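Local coordinates for protein PA-I Galactophilic Lectin (Enterobacter cloacae, PDB 6YGQ) that is a calcium-containing lectin domain resembling the PA-IL family and probably binds galactose-type sugars, at residues A[78-81]-A[82-86]. Sequence-based numbering, arbitrary orientation.
Sequences GETL and TLRNP
The guanidinium of Arg84 reaches back across the turn, presenting an edge to the backbone carbonyl of Thr80 and a face to the carboxylate of Glu79. Its NH1 donates to Thr80 O at 3.1 Å. The bond is almost straight, 174° at the hydrogen, and the oxygen lies in the guanidinium plane. The extended Arg84 chain from CG to NE provides the length needed to span the bend.

The Glu79 carboxylate lies flat over one face of this group, its plane turned only 4° from it. Glu79 OE1 sits above the centre, 3.7 Å from Arg84 CZ. The long salt bridge from OE1 to NH2, 3.9 Å, is therefore charge attraction alone, because no N-H points at the oxygen. The firmer hold on Glu79 OE1 comes from Arg76 N, with a salt bridge to Arg73 as well. Arg73 NH2 also lies near Arg84 NE, and the carboxylate probably offsets these like charges.

On the side of the turn facing Arg84, Thr80 OG1 and Thr82 OG1 share a hydrogen bond of 2.9 Å; either could be the donor. In both threonines chi1 is near +60°, which sets OG1 between the backbone N and the carbonyl carbon and brings the two hydroxyls together. Leu81 is the centre of an inverse gamma turn, closed by a weak bond from Thr82 N to Thr80 O, 2.9 Å. Thr80 O thus accepts two bonds, one from the backbone and one from Arg84.

The turn is at the surface, in the long loop joining strand 72-73 to strand 88-92. Leu81 rests on Pro75 of the same loop. Leu81 also packs on Arg59, and Leu83 on Trp57, both in strand 49-59 of the second subunit, so the loop joins the intersubunit contact.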
ATOM      1  N   GLY A  78      -9.499  -1.610  20.793  1.00 58.46           N
ATOM      2  CA  GLY A  78     -10.888  -1.207  20.777  1.00 56.30           C
ATOM      3  C   GLY A  78     -11.291  -0.268  19.664  1.00 49.67           C
ATOM      4  O   GLY A  78     -12.418   0.242  19.685  1.00 49.68           O
ATOM      5  N   GLU A  79     -10.417  -0.026  18.693  1.00 41.05           N
ATOM      6  CA  GLU A  79     -10.716   0.870  17.589  1.00 37.09           C
ATOM      7  C   GLU A  79     -11.245   0.090  16.388  1.00 34.77           C
ATOM      8  O   GLU A  79     -11.058  -1.124  16.269  1.00 34.37           O
ATOM      9  CB  GLU A  79      -9.467   1.662  17.186  1.00 34.95           C
ATOM     10  CG  GLU A  79      -9.024   2.706  18.205  1.00 37.78           C
ATOM     11  CD  GLU A  79      -7.826   3.525  17.735  1.00 35.41           C
ATOM     12  OE1 GLU A  79      -6.975   2.982  17.000  1.00 33.24           O
ATOM     13  OE2 GLU A  79      -7.737   4.714  18.106  1.00 35.16           O
ATOM     14  N   THR A  80     -11.912   0.810  15.492  1.00 31.51           N
ATOM     15  CA  THR A  80     -12.366   0.224  14.240  1.00 29.65           C
ATOM     16  C   THR A  80     -11.189  -0.010  13.300  1.00 27.21           C
ATOM     17  O   THR A  80     -10.189   0.714  13.325  1.00 26.48           O
ATOM     18  CB  THR A  80     -13.383   1.136  13.558  1.00 32.26           C
ATOM     19  OG1 THR A  80     -12.775   2.406  13.290  1.00 31.52           O
ATOM     20  CG2 THR A  80     -14.607   1.330  14.439  1.00 38.09           C
ATOM     21  N   LEU A  81     -11.328  -1.028  12.448  1.00 28.09           N
ATOM     22  CA  LEU A  81     -10.299  -1.388  11.473  1.00 33.36           C
ATOM     23  C   LEU A  81     -10.406  -0.504  10.228  1.00 32.31           C
ATOM     24  O   LEU A  81     -10.632  -0.966   9.108  1.00 32.98           O
ATOM     25  CB  LEU A  81     -10.422  -2.861  11.106  1.00 42.85           C
ATOM     26  CG  LEU A  81     -10.216  -3.884  12.222  1.00 53.06           C
ATOM     27  CD1 LEU A  81     -10.513  -5.288  11.707  1.00 57.82           C
ATOM     28  CD2 LEU A  81      -8.804  -3.795  12.772  1.00 55.30           C
ATOM     29  N   THR A  82     -10.238   0.796  10.447  1.00 33.50           N
ATOM     30  CA  THR A  82     -10.365   1.795   9.399  1.00 31.12           C
ATOM     31  C   THR A  82      -9.054   2.554   9.250  1.00 27.94           C
ATOM     32  O   THR A  82      -8.220   2.581  10.159  1.00 27.48           O
ATOM     33  CB  THR A  82     -11.503   2.778   9.708  1.00 33.64           C
ATOM     34  OG1 THR A  82     -11.262   3.403  10.975  1.00 33.85           O
ATOM     35  CG2 THR A  82     -12.842   2.052   9.746  1.00 36.03           C
ATOM     36  N   LEU A  83      -8.877   3.171   8.087  1.00 23.06           N
ATOM     37  CA  LEU A  83      -7.679   3.954   7.827  1.00 22.36           C
ATOM     38  C   LEU A  83      -7.774   5.295   8.535  1.00 23.80           C
ATOM     39  O   LEU A  83      -8.844   5.904   8.610  1.00 24.84           O
ATOM     40  CB  LEU A  83      -7.493   4.178   6.329  1.00 21.90           C
ATOM     41  CG  LEU A  83      -7.201   2.943   5.480  1.00 21.06           C
ATOM     42  CD1 LEU A  83      -7.080   3.359   4.020  1.00 22.96           C
ATOM     43  CD2 LEU A  83      -5.940   2.235   5.943  1.00 19.80           C
ATOM     44  N   ARG A  84      -6.647   5.760   9.063  1.00 27.49           N
ATOM     45  CA  ARG A  84      -6.567   7.076   9.661  1.00 29.47           C
ATOM     46  C   ARG A  84      -5.644   7.937   8.790  1.00 26.93           C
ATOM     47  O   ARG A  84      -5.556   7.694   7.568  1.00 26.57           O
ATOM     48  CB  ARG A  84      -6.154   6.922  11.119  1.00 32.29           C
ATOM     49  CG  ARG A  84      -7.325   6.336  11.932  1.00 34.02           C
ATOM     50  CD  ARG A  84      -6.955   5.751  13.285  1.00 32.43           C
ATOM     51  NE  ARG A  84      -8.164   5.482  14.069  1.00 31.18           N
ATOM     52  CZ  ARG A  84      -8.830   4.328  14.072  1.00 30.87           C
ATOM     53  NH1 ARG A  84      -8.411   3.298  13.345  1.00 27.18           N
ATOM     54  NH2 ARG A  84      -9.920   4.199  14.816  1.00 35.28           N
ATOM     55  N   ASN A  85      -5.002   8.931   9.370  1.00 24.84           N
ATOM     56  CA  ASN A  85      -4.166   9.811   8.563  1.00 24.70           C
ATOM     57  C   ASN A  85      -3.010   9.024   7.946  1.00 22.92           C
ATOM     58  O   ASN A  85      -2.334   8.265   8.656  1.00 22.17           O
ATOM     59  CB  ASN A  85      -3.625  10.959   9.415  1.00 26.07           C
ATOM     60  CG  ASN A  85      -4.718  11.899   9.890  1.00 28.08           C
ATOM     61  OD1 ASN A  85      -5.612  12.270   9.128  1.00 28.56           O
ATOM     62  ND2 ASN A  85      -4.652  12.289  11.158  1.00 29.55           N
ATOM     63  N   PRO A  86      -2.742   9.179   6.648  1.00 21.34           N
ATOM     64  CA  PRO A  86      -1.601   8.473   6.050  1.00 18.97           C
ATOM     65  C   PRO A  86      -0.285   8.887   6.692  1.00 16.34           C
ATOM     66  O   PRO A  86      -0.082  10.050   7.048  1.00 15.96           O
ATOM     67  CB  PRO A  86      -1.658   8.882   4.572  1.00 19.69           C
ATOM     68  CG  PRO A  86      -2.448  10.155   4.554  1.00 22.33           C
ATOM     69  CD  PRO A  86      -3.457  10.008   5.658  1.00 24.15           C
TER